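Glyoxylate-induced Protein (Pseudomonas aeruginosa, PDB 1SQ4) is of unestablished function but folds as a double-barrelled cupin and may act as a ureidoglycine aminohydrolase. Local coordinates at residues Leu94-Gly99 and Met112-Tyr117; Pro152-Phe157 and Met187-His192; Gly174-Thr179 and Asn194-Glu199; Val211-Leu216 and Phe239-Ala244. All blocks are in the same frame, centred on the assembly; numbering follows the deposited sequence.

Contact 1: residues Leu94-Gly99 and Met112-Tyr117; sequences LFVVEG and MQPGGY
In the N-terminal cupin barrel, strand 90-98 pairs with the turn that opens the second conserved cupin motif, where Gly115 fits the leading glycine. Val96 binds this turn through both its backbone polar atoms. Val96 N donates to Gly116 O at 3.1 Å. Val96 O accepts from Gly115 N at 2.8 Å in a nearly straight bond (171°). Gln113 to Gly116 form a type II turn, with Gly115 at positive phi. Phe95 and Tyr117 then form an antiparallel non-hydrogen-bonded pair. Both side chains stand on the same face, with Phe95 CD1 4.2 Å from Tyr117 CD1. Phe95 CG is anti to the backbone N (chi1 -178°), on the side of the carbonyl carbon; Phe95 CE1 lies 3.6 Å from Gly115 O. Tyr117 OH is hydrogen-bonded to Val193 O, which ties this strand to strand 191-198 of the C-terminal barrel. At the far end of the strand, Val97 and Glu98 both face Arg137 in a classic beta bulge, and Glu98 makes a salt bridge to Arg137. The Pro114 ring packs beside Gly99 O. On the other side of the strand, Leu94 and selenomethionine Met112 cross at about a right angle, and Leu94 CD2 touches Met112 CE at 3.9 Å.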
loop_
_atom_site.group_PDB
_atom_site.type_symbol
_atom_site.label_atom_id
_atom_site.label_comp_id
_atom_site.label_asym_id
_atom_site.label_seq_id
_atom_site.Cartn_x
_atom_site.Cartn_y
_atom_site.Cartn_z
ATOM N N LEU A 94 34.554 -18.681 -13.746
ATOM C CA LEU A 94 35.242 -18.453 -12.483
ATOM C C LEU A 94 35.835 -17.059 -12.523
ATOM O O LEU A 94 36.479 -16.666 -13.501
ATOM C CB LEU A 94 36.349 -19.498 -12.279
ATOM C CG LEU A 94 36.116 -20.715 -11.371
ATOM C CD1 LEU A 94 34.776 -21.356 -11.635
ATOM C CD2 LEU A 94 37.237 -21.713 -11.590
ATOM N N PHE A 95 35.611 -16.307 -11.455
ATOM C CA PHE A 95 36.115 -14.950 -11.376
ATOM C C PHE A 95 36.712 -14.689 -10.009
ATOM O O PHE A 95 35.986 -14.442 -9.043
ATOM C CB PHE A 95 34.981 -13.962 -11.624
ATOM C CG PHE A 95 35.418 -12.537 -11.597
ATOM C CD1 PHE A 95 36.244 -12.038 -12.596
ATOM C CD2 PHE A 95 35.045 -11.703 -10.548
ATOM C CE1 PHE A 95 36.686 -10.730 -12.551
ATOM C CE2 PHE A 95 35.486 -10.388 -10.499
ATOM C CZ PHE A 95 36.311 -9.899 -11.498
ATOM N N VAL A 96 38.035 -14.715 -9.921
ATOM C CA VAL A 96 38.682 -14.499 -8.638
ATOM C C VAL A 96 38.705 -13.034 -8.221
ATOM O O VAL A 96 39.057 -12.157 -9.006
ATOM C CB VAL A 96 40.107 -15.069 -8.654
ATOM C CG1 VAL A 96 40.839 -14.527 -9.842
ATOM C CG2 VAL A 96 40.830 -14.716 -7.362
ATOM N N VAL A 97 38.322 -12.786 -6.972
ATOM C CA VAL A 97 38.290 -11.432 -6.442
ATOM C C VAL A 97 39.343 -11.177 -5.371
ATOM O O VAL A 97 39.658 -10.029 -5.065
ATOM C CB VAL A 97 36.904 -11.086 -5.859
ATOM C CG1 VAL A 97 35.876 -11.055 -6.965
ATOM C CG2 VAL A 97 36.516 -12.095 -4.799
ATOM N N GLU A 98 39.894 -12.235 -4.793
ATOM C CA GLU A 98 40.911 -12.052 -3.774
ATOM C C GLU A 98 41.735 -13.302 -3.672
ATOM O O GLU A 98 41.197 -14.410 -3.657
ATOM C CB GLU A 98 40.269 -11.761 -2.432
ATOM C CG GLU A 98 41.204 -11.219 -1.389
ATOM C CD GLU A 98 40.460 -10.904 -0.120
ATOM O OE1 GLU A 98 40.310 -11.815 0.717
ATOM O OE2 GLU A 98 39.988 -9.753 0.026
ATOM N N GLY A 99 43.050 -13.115 -3.607
ATOM C CA GLY A 99 43.959 -14.242 -3.517
ATOM C C GLY A 99 44.347 -14.789 -4.879
ATOM O O GLY A 99 44.081 -14.172 -5.913
HETATM N N MSE A 112 45.665 -18.007 -11.568
HETATM C CA MSE A 112 44.724 -16.893 -11.615
HETATM C C MSE A 112 44.900 -15.906 -10.466
HETATM O O MSE A 112 44.862 -16.285 -9.299
HETATM C CB MSE A 112 43.288 -17.420 -11.602
HETATM C CG MSE A 112 43.040 -18.557 -12.560
HETATM SE SE MSE A 112 41.169 -18.828 -12.952
HETATM C CE MSE A 112 40.737 -20.038 -11.524
ATOM N N GLN A 113 45.086 -14.637 -10.807
ATOM C CA GLN A 113 45.245 -13.583 -9.812
ATOM C C GLN A 113 43.913 -12.859 -9.702
ATOM O O GLN A 113 43.039 -13.027 -10.551
ATOM C CB GLN A 113 46.312 -12.597 -10.261
ATOM C CG GLN A 113 47.677 -13.219 -10.485
ATOM C CD GLN A 113 48.240 -13.813 -9.215
ATOM O OE1 GLN A 113 48.218 -13.171 -8.152
ATOM N NE2 GLN A 113 48.764 -15.037 -9.310
ATOM N N PRO A 114 43.725 -12.052 -8.650
ATOM C CA PRO A 114 42.439 -11.356 -8.563
ATOM C C PRO A 114 42.205 -10.628 -9.885
ATOM O O PRO A 114 43.093 -9.936 -10.395
ATOM C CB PRO A 114 42.642 -10.415 -7.382
ATOM C CG PRO A 114 43.528 -11.233 -6.484
ATOM C CD PRO A 114 44.556 -11.767 -7.469
ATOM N N GLY A 115 41.013 -10.821 -10.440
ATOM C CA GLY A 115 40.666 -10.226 -11.714
ATOM C C GLY A 115 40.613 -11.332 -12.754
ATOM O O GLY A 115 40.069 -11.158 -13.845
ATOM N N GLY A 116 41.174 -12.488 -12.396
ATOM C CA GLY A 116 41.206 -13.631 -13.295
ATOM C C GLY A 116 39.846 -14.153 -13.704
ATOM O O GLY A 116 39.002 -14.437 -12.855
ATOM N N TYR A 117 39.640 -14.300 -15.007
ATOM C CA TYR A 117 38.362 -14.776 -15.547
ATOM C C TYR A 117 38.553 -16.105 -16.277
ATOM O O TYR A 117 39.429 -16.240 -17.121
ATOM C CB TYR A 117 37.813 -13.716 -16.509
ATOM C CG TYR A 117 36.400 -13.916 -17.034
ATOM C CD1 TYR A 117 35.338 -13.163 -16.532
ATOM C CD2 TYR A 117 36.150 -14.760 -18.110
ATOM C CE1 TYR A 117 34.067 -13.228 -17.098
ATOM C CE2 TYR A 117 34.887 -14.836 -18.685
ATOM C CZ TYR A 117 33.847 -14.062 -18.179
ATOM O OH TYR A 117 32.611 -14.108 -18.789
#

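Contact 2: residues Pro152-Phe157 and Met187-His192; sequences PLPEAF and MRHDMH
Pro152, Pro154 and Glu155 pack on Arg188 and His189, joining the loop that leads into strand 157-160, the outer strand of the N-terminal cupin sheet, to the approach to strand 191-198 of the C-terminal barrel. The polar part is one salt bridge. Arg188 NH1 donates to Glu155 OE1 at 2.9 Å, with an angle of 158° at the hydrogen. The oxygen lies close to the guanidinium plane, but it is met on its anti side and well out of the carboxylate plane. The carboxylate and guanidinium planes are 75° apart, so the two groups do not lie flat together. Asp186 takes Arg188 NE in a second salt bridge, and two acids thus bind the guanidinium. The apolar part begins with the arginine stem. It crosses Pro152 at about a right angle, with Pro152 CG 3.6 Å from Arg188 CD. Arg188 bends at chi3 (-64°), which turns NE away from the line of the stem. Pro154 CA lies over one face of the guanidinium. The aromatic part centres on His189. Pro154 CB sits over the ring face in a CH-pi contact, 3.6 Å from the His189 centroid. Phe119 meets the same histidine edge-to-face. His189 CE1 lies at the edge of the Phe157 ring, near its plane, 4.0 Å from Phe157 CE2.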
loop_
_atom_site.group_PDB
_atom_site.type_symbol
_atom_site.label_atom_id
_atom_site.label_comp_id
_atom_site.label_asym_id
_atom_site.label_seq_id
_atom_site.Cartn_x
_atom_site.Cartn_y
_atom_site.Cartn_z
ATOM N N PRO A 152 28.848 -25.817 -32.526
ATOM C CA PRO A 152 29.782 -26.536 -31.657
ATOM C C PRO A 152 29.899 -25.910 -30.275
ATOM O O PRO A 152 29.680 -24.709 -30.107
ATOM C CB PRO A 152 31.088 -26.456 -32.435
ATOM C CG PRO A 152 30.975 -25.127 -33.119
ATOM C CD PRO A 152 29.566 -25.154 -33.631
ATOM N N LEU A 153 30.245 -26.725 -29.288
ATOM C CA LEU A 153 30.407 -26.242 -27.915
ATOM C C LEU A 153 31.447 -25.143 -27.842
ATOM O O LEU A 153 32.411 -25.128 -28.612
ATOM C CB LEU A 153 30.867 -27.363 -27.005
ATOM C CG LEU A 153 29.981 -28.582 -26.855
ATOM C CD1 LEU A 153 30.831 -29.698 -26.310
ATOM C CD2 LEU A 153 28.807 -28.284 -25.941
ATOM N N PRO A 154 31.277 -24.217 -26.899
ATOM C CA PRO A 154 32.225 -23.118 -26.743
ATOM C C PRO A 154 33.524 -23.641 -26.165
ATOM O O PRO A 154 33.523 -24.578 -25.363
ATOM C CB PRO A 154 31.496 -22.168 -25.806
ATOM C CG PRO A 154 30.691 -23.093 -24.968
ATOM C CD PRO A 154 30.152 -24.084 -25.965
ATOM N N GLU A 155 34.638 -23.056 -26.590
ATOM C CA GLU A 155 35.948 -23.482 -26.102
ATOM C C GLU A 155 36.350 -22.671 -24.887
ATOM O O GLU A 155 36.046 -21.486 -24.797
ATOM C CB GLU A 155 37.000 -23.348 -27.208
ATOM C CG GLU A 155 37.029 -24.544 -28.167
ATOM C CD GLU A 155 37.645 -24.206 -29.515
ATOM O OE1 GLU A 155 37.218 -23.199 -30.134
ATOM O OE2 GLU A 155 38.543 -24.954 -29.969
ATOM N N ALA A 156 37.016 -23.335 -23.949
ATOM C CA ALA A 156 37.474 -22.706 -22.723
ATOM C C ALA A 156 38.516 -21.647 -23.008
ATOM O O ALA A 156 39.013 -21.525 -24.122
ATOM C CB ALA A 156 38.063 -23.742 -21.797
ATOM N N PHE A 157 38.829 -20.870 -21.984
ATOM C CA PHE A 157 39.830 -19.834 -22.090
ATOM C C PHE A 157 39.959 -19.160 -20.735
ATOM O O PHE A 157 39.041 -19.210 -19.915
ATOM C CB PHE A 157 39.458 -18.844 -23.202
ATOM C CG PHE A 157 38.163 -18.130 -22.986
ATOM C CD1 PHE A 157 38.113 -17.008 -22.176
ATOM C CD2 PHE A 157 36.990 -18.585 -23.579
ATOM C CE1 PHE A 157 36.924 -16.342 -21.958
ATOM C CE2 PHE A 157 35.785 -17.926 -23.369
ATOM C CZ PHE A 157 35.755 -16.804 -22.553
HETATM N N MSE A 187 27.886 -17.463 -31.572
HETATM C CA MSE A 187 26.675 -18.176 -31.246
HETATM C C MSE A 187 26.885 -19.453 -30.450
HETATM O O MSE A 187 25.928 -20.120 -30.086
HETATM C CB MSE A 187 25.905 -18.472 -32.531
HETATM C CG MSE A 187 24.475 -17.965 -32.500
HETATM SE SE MSE A 187 24.331 -16.064 -32.068
HETATM C CE MSE A 187 23.894 -15.436 -33.848
ATOM N N ARG A 188 28.137 -19.797 -30.177
ATOM C CA ARG A 188 28.433 -20.998 -29.413
ATOM C C ARG A 188 28.145 -20.752 -27.937
ATOM O O ARG A 188 27.804 -21.675 -27.204
ATOM C CB ARG A 188 29.892 -21.392 -29.602
ATOM C CG ARG A 188 30.229 -21.859 -31.007
ATOM C CD ARG A 188 31.687 -22.301 -31.080
ATOM N NE ARG A 188 32.579 -21.172 -30.828
ATOM C CZ ARG A 188 33.859 -21.278 -30.488
ATOM N NH1 ARG A 188 34.421 -22.474 -30.351
ATOM N NH2 ARG A 188 34.574 -20.178 -30.283
ATOM N N HIS A 189 28.286 -19.505 -27.499
ATOM C CA HIS A 189 28.009 -19.168 -26.113
ATOM C C HIS A 189 26.560 -18.831 -25.924
ATOM O O HIS A 189 25.983 -18.062 -26.698
ATOM C CB HIS A 189 28.823 -17.976 -25.650
ATOM C CG HIS A 189 30.179 -18.337 -25.164
ATOM N ND1 HIS A 189 31.288 -18.313 -25.978
ATOM C CD2 HIS A 189 30.604 -18.790 -23.963
ATOM C CE1 HIS A 189 32.337 -18.737 -25.300
ATOM N NE2 HIS A 189 31.946 -19.035 -24.071
ATOM N N ASP A 190 25.976 -19.395 -24.875
ATOM C CA ASP A 190 24.578 -19.141 -24.580
ATOM C C ASP A 190 24.436 -18.301 -23.318
ATOM O O ASP A 190 23.351 -18.165 -22.758
ATOM C CB ASP A 190 23.813 -20.471 -24.470
ATOM C CG ASP A 190 24.179 -21.279 -23.238
ATOM O OD1 ASP A 190 25.267 -21.077 -22.663
ATOM O OD2 ASP A 190 23.367 -22.147 -22.853
HETATM N N MSE A 191 25.543 -17.718 -22.885
HETATM C CA MSE A 191 25.526 -16.882 -21.698
HETATM C C MSE A 191 26.717 -15.943 -21.698
HETATM O O MSE A 191 27.798 -16.282 -22.185
HETATM C CB MSE A 191 25.591 -17.728 -20.429
HETATM C CG MSE A 191 26.968 -18.297 -20.152
HETATM SE SE MSE A 191 27.134 -18.841 -18.312
HETATM C CE MSE A 191 28.845 -19.762 -18.396
ATOM N N HIS A 192 26.514 -14.761 -21.140
ATOM C CA HIS A 192 27.580 -13.793 -21.052
ATOM C C HIS A 192 27.714 -13.391 -19.591
ATOM O O HIS A 192 26.723 -13.269 -18.870
ATOM C CB HIS A 192 27.260 -12.549 -21.889
ATOM C CG HIS A 192 27.274 -12.779 -23.372
ATOM N ND1 HIS A 192 26.608 -11.942 -24.248
ATOM C CD2 HIS A 192 27.906 -13.695 -24.138
ATOM C CE1 HIS A 192 26.836 -12.338 -25.486
ATOM N NE2 HIS A 192 27.621 -13.397 -25.453
#

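Contact 3: residues Gly174-Thr179 and Asn194-Glu199; sequences GRWSTT and NIVNFE
Strands 176-179 and 191-198 form a beta hairpin in the sheet of the C-terminal cupin barrel, and the pairing runs from Trp176 with Phe198 to Thr179 with Ile195. The strands are antiparallel, with 161° between their directions. Ser177 and Asn197 exchange two backbone bonds, each 2.9 Å between N and O. Thr179 and Ile195 also exchange two, slightly longer, and Glu199 N adds a bond to Arg175 O. On one face Trp176 and Phe198 lie side by side and point the same way. The five-membered ring of Trp176 makes an offset stack on the Phe198 ring, with centroids 4.1 Å apart and planes at 16°. Phe198 CE2 lies over the indole, toward its rim. Val196 CG1 meets the indole edge in its plane, beside NE1. Near the open end, the stem of Arg175 crosses Glu199, with CG of Arg175 3.9 Å from CB of Glu199. On the other face, Asn197 ND2 donates to Ser177 OG at 3.2 Å, in the plane of the amide. Its OD1 accepts from Arg259 NE of the next strand. The amide is therefore used at both ends, which fixes its rotation and links three adjacent strands through side chains.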
loop_
_atom_site.group_PDB
_atom_site.type_symbol
_atom_site.label_atom_id
_atom_site.label_comp_id
_atom_site.label_asym_id
_atom_site.label_seq_id
_atom_site.Cartn_x
_atom_site.Cartn_y
_atom_site.Cartn_z
ATOM N N GLY A 174 31.090 8.984 -22.690
ATOM C CA GLY A 174 32.017 7.907 -22.378
ATOM C C GLY A 174 32.186 7.603 -20.894
ATOM O O GLY A 174 33.233 7.099 -20.480
ATOM N N ARG A 175 31.159 7.907 -20.100
ATOM C CA ARG A 175 31.165 7.666 -18.654
ATOM C C ARG A 175 30.567 6.294 -18.325
ATOM O O ARG A 175 30.375 5.955 -17.157
ATOM C CB ARG A 175 30.332 8.734 -17.931
ATOM C CG ARG A 175 31.081 9.948 -17.389
ATOM C CD ARG A 175 31.802 10.749 -18.470
ATOM N NE ARG A 175 32.146 12.091 -17.996
ATOM C CZ ARG A 175 32.959 12.354 -16.974
ATOM N NH1 ARG A 175 33.539 11.365 -16.303
ATOM N NH2 ARG A 175 33.163 13.615 -16.603
ATOM N N TRP A 176 30.266 5.511 -19.351
ATOM C CA TRP A 176 29.664 4.204 -19.156
ATOM C C TRP A 176 30.234 3.270 -20.215
ATOM O O TRP A 176 30.261 3.604 -21.396
ATOM C CB TRP A 176 28.143 4.350 -19.279
ATOM C CG TRP A 176 27.361 3.107 -19.074
ATOM C CD1 TRP A 176 27.642 2.098 -18.206
ATOM C CD2 TRP A 176 26.148 2.739 -19.740
ATOM N NE1 TRP A 176 26.681 1.116 -18.291
ATOM C CE2 TRP A 176 25.753 1.485 -19.225
ATOM C CE3 TRP A 176 25.357 3.345 -20.721
ATOM C CZ2 TRP A 176 24.602 0.824 -19.661
ATOM C CZ3 TRP A 176 24.210 2.686 -21.154
ATOM C CH2 TRP A 176 23.846 1.440 -20.625
ATOM N N SER A 177 30.708 2.104 -19.790
ATOM C CA SER A 177 31.303 1.145 -20.709
ATOM C C SER A 177 31.051 -0.265 -20.213
ATOM O O SER A 177 30.531 -0.453 -19.121
ATOM C CB SER A 177 32.801 1.384 -20.791
ATOM O OG SER A 177 33.380 1.214 -19.507
ATOM N N THR A 178 31.454 -1.253 -21.006
ATOM C CA THR A 178 31.252 -2.645 -20.643
ATOM C C THR A 178 32.449 -3.486 -21.070
ATOM O O THR A 178 32.979 -3.307 -22.171
ATOM C CB THR A 178 30.002 -3.217 -21.350
ATOM O OG1 THR A 178 28.861 -2.421 -21.025
ATOM C CG2 THR A 178 29.755 -4.650 -20.928
ATOM N N THR A 179 32.881 -4.401 -20.210
ATOM C CA THR A 179 33.987 -5.268 -20.567
ATOM C C THR A 179 33.419 -6.652 -20.841
ATOM O O THR A 179 32.771 -7.243 -19.984
ATOM C CB THR A 179 35.024 -5.353 -19.449
ATOM O OG1 THR A 179 35.145 -6.715 -19.014
ATOM C CG2 THR A 179 34.620 -4.469 -18.287
ATOM N N ASN A 194 29.748 -10.405 -18.004
ATOM C CA ASN A 194 30.603 -9.232 -18.230
ATOM C C ASN A 194 30.660 -8.377 -16.973
ATOM O O ASN A 194 30.131 -8.753 -15.934
ATOM C CB ASN A 194 30.062 -8.357 -19.364
ATOM C CG ASN A 194 29.590 -9.163 -20.560
ATOM O OD1 ASN A 194 30.346 -9.960 -21.133
ATOM N ND2 ASN A 194 28.337 -8.949 -20.956
ATOM N N ILE A 195 31.319 -7.229 -17.083
ATOM C CA ILE A 195 31.417 -6.288 -15.985
ATOM C C ILE A 195 31.021 -4.931 -16.537
ATOM O O ILE A 195 31.612 -4.451 -17.504
ATOM C CB ILE A 195 32.832 -6.187 -15.428
ATOM C CG1 ILE A 195 33.338 -7.570 -15.050
ATOM C CG2 ILE A 195 32.834 -5.269 -14.189
ATOM C CD1 ILE A 195 34.738 -7.563 -14.481
ATOM N N VAL A 196 30.000 -4.327 -15.939
ATOM C CA VAL A 196 29.530 -3.026 -16.382
ATOM C C VAL A 196 30.300 -1.963 -15.597
ATOM O O VAL A 196 30.356 -2.011 -14.374
ATOM C CB VAL A 196 28.029 -2.895 -16.129
ATOM C CG1 VAL A 196 27.510 -1.588 -16.705
ATOM C CG2 VAL A 196 27.316 -4.081 -16.737
ATOM N N ASN A 197 30.899 -1.017 -16.312
ATOM C CA ASN A 197 31.677 0.040 -15.692
ATOM C C ASN A 197 31.035 1.418 -15.794
ATOM O O ASN A 197 30.718 1.887 -16.892
ATOM C CB ASN A 197 33.051 0.121 -16.334
ATOM C CG ASN A 197 33.635 -1.224 -16.613
ATOM O OD1 ASN A 197 33.801 -2.044 -15.713
ATOM N ND2 ASN A 197 33.953 -1.468 -17.872
ATOM N N PHE A 198 30.868 2.059 -14.641
ATOM C CA PHE A 198 30.296 3.398 -14.561
ATOM C C PHE A 198 31.315 4.371 -13.970
ATOM O O PHE A 198 31.771 4.201 -12.835
ATOM C CB PHE A 198 29.051 3.425 -13.672
ATOM C CG PHE A 198 27.838 2.794 -14.287
ATOM C CD1 PHE A 198 27.579 1.437 -14.121
ATOM C CD2 PHE A 198 26.947 3.559 -15.026
ATOM C CE1 PHE A 198 26.438 0.852 -14.675
ATOM C CE2 PHE A 198 25.804 2.990 -15.586
ATOM C CZ PHE A 198 25.552 1.634 -15.410
ATOM N N GLU A 199 31.668 5.389 -14.746
ATOM C CA GLU A 199 32.597 6.412 -14.294
ATOM C C GLU A 199 31.828 7.305 -13.331
ATOM O O GLU A 199 30.605 7.387 -13.400
ATOM C CB GLU A 199 33.096 7.242 -15.476
ATOM C CG GLU A 199 34.155 6.557 -16.301
ATOM C CD GLU A 199 35.453 6.387 -15.531
ATOM O OE1 GLU A 199 36.063 7.415 -15.163
ATOM O OE2 GLU A 199 35.860 5.231 -15.289
#

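Contact 4: residues Val211-Leu216 and Phe239-Ala244; sequences VMEHGL and FMWLRA
Trp241 lies across the backbone of the strand opposite, with His214 O over one face of the indole, toward the rim. The six-membered ring reaches across, and Trp241 CZ2 comes 3.5 Å from Glu213 CB. The Glu213 and Trp241 side chains run side by side and point the same way, with carboxylate and ring planes 27° apart. Glu213 OE2 makes a salt bridge to Arg59 of the second subunit, so this acid serves the subunit interface. Phe239 stands on the same side as Trp241, and Phe239 CZ is 3.7 Å from Gly215 CA. Gly215 has no side chain between these two rings. The strands, 212-220 and 239-244, are neighbours in the C-terminal cupin barrel and run antiparallel, at 174°. His214 pairs with Leu242 and Leu216 with Met240. Leu242 N donates to His214 O at 3.2 Å, and Leu216 N to Met240 O at 2.9 Å. On the opposite face, turned to the barrel interior, Leu216 crosses both selenomethionine Met240 and Leu242 obliquely. Leu216 CD2 meets Met240 CE, and lies 3.6 Å from Leu242 CD1. His214 shares this face and touches Gln248, and its ring meets that of His210. His214 ND1 donates to Met212 O at 2.8 Å, with the acceptor 9° out of the ring plane.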
loop_
_atom_site.group_PDB
_atom_site.type_symbol
_atom_site.label_atom_id
_atom_site.label_comp_id
_atom_site.label_asym_id
_atom_site.label_seq_id
_atom_site.Cartn_x
_atom_site.Cartn_y
_atom_site.Cartn_z
ATOM N N VAL A 211 17.084 -7.493 -21.513
ATOM C CA VAL A 211 15.649 -7.321 -21.374
ATOM C C VAL A 211 15.043 -8.370 -20.447
ATOM O O VAL A 211 14.075 -8.107 -19.742
ATOM C CB VAL A 211 14.966 -7.354 -22.771
ATOM C CG1 VAL A 211 14.971 -8.769 -23.319
ATOM C CG2 VAL A 211 13.567 -6.828 -22.681
HETATM N N MSE A 212 15.628 -9.559 -20.438
HETATM C CA MSE A 212 15.136 -10.628 -19.588
HETATM C C MSE A 212 15.829 -10.575 -18.236
HETATM O O MSE A 212 16.636 -9.686 -17.986
HETATM C CB MSE A 212 15.361 -11.973 -20.274
HETATM C CG MSE A 212 14.642 -12.077 -21.624
HETATM SE SE MSE A 212 12.700 -12.069 -21.459
HETATM C CE MSE A 212 12.337 -10.233 -21.923
ATOM N N GLU A 213 15.507 -11.517 -17.361
ATOM C CA GLU A 213 16.093 -11.538 -16.030
ATOM C C GLU A 213 17.598 -11.774 -16.029
ATOM O O GLU A 213 18.133 -12.484 -16.873
ATOM C CB GLU A 213 15.406 -12.602 -15.176
ATOM C CG GLU A 213 15.319 -13.989 -15.821
ATOM C CD GLU A 213 14.113 -14.139 -16.745
ATOM O OE1 GLU A 213 12.966 -13.953 -16.276
ATOM O OE2 GLU A 213 14.311 -14.441 -17.940
ATOM N N HIS A 214 18.278 -11.150 -15.081
ATOM C CA HIS A 214 19.707 -11.310 -14.947
ATOM C C HIS A 214 20.170 -10.745 -13.619
ATOM O O HIS A 214 19.477 -9.935 -13.002
ATOM C CB HIS A 214 20.462 -10.651 -16.098
ATOM C CG HIS A 214 20.181 -9.194 -16.265
ATOM N ND1 HIS A 214 18.978 -8.721 -16.738
ATOM C CD2 HIS A 214 20.955 -8.107 -16.050
ATOM C CE1 HIS A 214 19.020 -7.404 -16.807
ATOM N NE2 HIS A 214 20.209 -7.006 -16.395
ATOM N N GLY A 215 21.339 -11.193 -13.173
ATOM C CA GLY A 215 21.855 -10.739 -11.901
ATOM C C GLY A 215 22.938 -9.705 -12.032
ATOM O O GLY A 215 23.612 -9.620 -13.056
ATOM N N LEU A 216 23.088 -8.912 -10.977
ATOM C CA LEU A 216 24.089 -7.856 -10.900
ATOM C C LEU A 216 24.777 -7.972 -9.560
ATOM O O LEU A 216 24.108 -8.046 -8.541
ATOM C CB LEU A 216 23.419 -6.487 -10.983
ATOM C CG LEU A 216 23.140 -5.910 -12.358
ATOM C CD1 LEU A 216 22.709 -6.985 -13.326
ATOM C CD2 LEU A 216 22.057 -4.843 -12.223
ATOM N N PHE A 239 23.990 -7.316 -4.139
ATOM C CA PHE A 239 23.517 -8.053 -5.296
ATOM C C PHE A 239 22.097 -7.602 -5.643
ATOM O O PHE A 239 21.250 -7.461 -4.758
ATOM C CB PHE A 239 23.516 -9.553 -4.988
ATOM C CG PHE A 239 23.052 -10.399 -6.132
ATOM C CD1 PHE A 239 23.837 -10.534 -7.267
ATOM C CD2 PHE A 239 21.804 -11.003 -6.108
ATOM C CE1 PHE A 239 23.393 -11.247 -8.359
ATOM C CE2 PHE A 239 21.350 -11.722 -7.203
ATOM C CZ PHE A 239 22.149 -11.840 -8.333
HETATM N N MSE A 240 21.846 -7.362 -6.929
HETATM C CA MSE A 240 20.523 -6.953 -7.398
HETATM C C MSE A 240 20.041 -7.962 -8.414
HETATM O O MSE A 240 20.791 -8.340 -9.309
HETATM C CB MSE A 240 20.571 -5.576 -8.070
HETATM C CG MSE A 240 21.091 -4.439 -7.200
HETATM SE SE MSE A 240 21.345 -2.800 -8.217
HETATM C CE MSE A 240 22.781 -3.330 -9.370
ATOM N N TRP A 241 18.797 -8.396 -8.278
ATOM C CA TRP A 241 18.221 -9.346 -9.218
ATOM C C TRP A 241 17.060 -8.707 -9.945
ATOM O O TRP A 241 16.136 -8.205 -9.310
ATOM C CB TRP A 241 17.725 -10.595 -8.501
ATOM C CG TRP A 241 16.999 -11.513 -9.424
ATOM C CD1 TRP A 241 15.658 -11.652 -9.547
ATOM C CD2 TRP A 241 17.586 -12.356 -10.422
ATOM N NE1 TRP A 241 15.362 -12.530 -10.563
ATOM C CE2 TRP A 241 16.529 -12.981 -11.113
ATOM C CE3 TRP A 241 18.904 -12.648 -10.790
ATOM C CZ2 TRP A 241 16.745 -13.867 -12.160
ATOM C CZ3 TRP A 241 19.122 -13.527 -11.829
ATOM C CH2 TRP A 241 18.048 -14.134 -12.498
ATOM N N LEU A 242 17.104 -8.743 -11.275
ATOM C CA LEU A 242 16.053 -8.165 -12.109
ATOM C C LEU A 242 15.181 -9.221 -12.788
ATOM O O LEU A 242 15.697 -10.180 -13.355
ATOM C CB LEU A 242 16.670 -7.252 -13.157
ATOM C CG LEU A 242 17.116 -5.901 -12.599
ATOM C CD1 LEU A 242 18.620 -5.803 -12.520
ATOM C CD2 LEU A 242 16.559 -4.810 -13.510
ATOM N N ARG A 243 13.861 -9.014 -12.736
ATOM C CA ARG A 243 12.861 -9.932 -13.290
ATOM C C ARG A 243 12.679 -9.962 -14.799
ATOM O O ARG A 243 12.572 -11.047 -15.392
ATOM C CB ARG A 243 11.484 -9.677 -12.658
ATOM C CG ARG A 243 11.100 -10.619 -11.522
ATOM C CD ARG A 243 10.029 -11.643 -11.917
ATOM N NE ARG A 243 9.799 -12.619 -10.853
ATOM C CZ ARG A 243 9.278 -12.315 -9.668
ATOM N NH1 ARG A 243 9.108 -13.258 -8.744
ATOM N NH2 ARG A 243 8.909 -11.068 -9.417
ATOM N N ALA A 244 12.613 -8.792 -15.417
ATOM C CA ALA A 244 12.421 -8.689 -16.864
ATOM C C ALA A 244 11.719 -7.382 -17.141
ATOM O O ALA A 244 10.738 -7.033 -16.481
ATOM C CB ALA A 244 11.587 -9.840 -17.409
#

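In the fold
From the N terminus, contact 1 comes first and closes a short, mostly strand loop inside the N-terminal barrel. Contact 2 pins the loop before strand 157-160, the last strand of the N-terminal sheet, to residues 187-192, closing a 29-residue loop. Contact 3 crosses it: 174-179 lies inside that loop, while 194-199 follows its end on strand 191-198. Contact 4 comes last and closes a 22-residue loop in the C-terminal barrel. Contacts 2, 3 and 4 reach the same eight-stranded sheet, which also takes in N-terminal strands 25-26 and 30-33. Contact 1 touches contact 2 through Tyr117 and Phe157, on neighbouring strands of the N-terminal sheet. It touches contact 3 through Phe95 and Ile195, where the barrels meet.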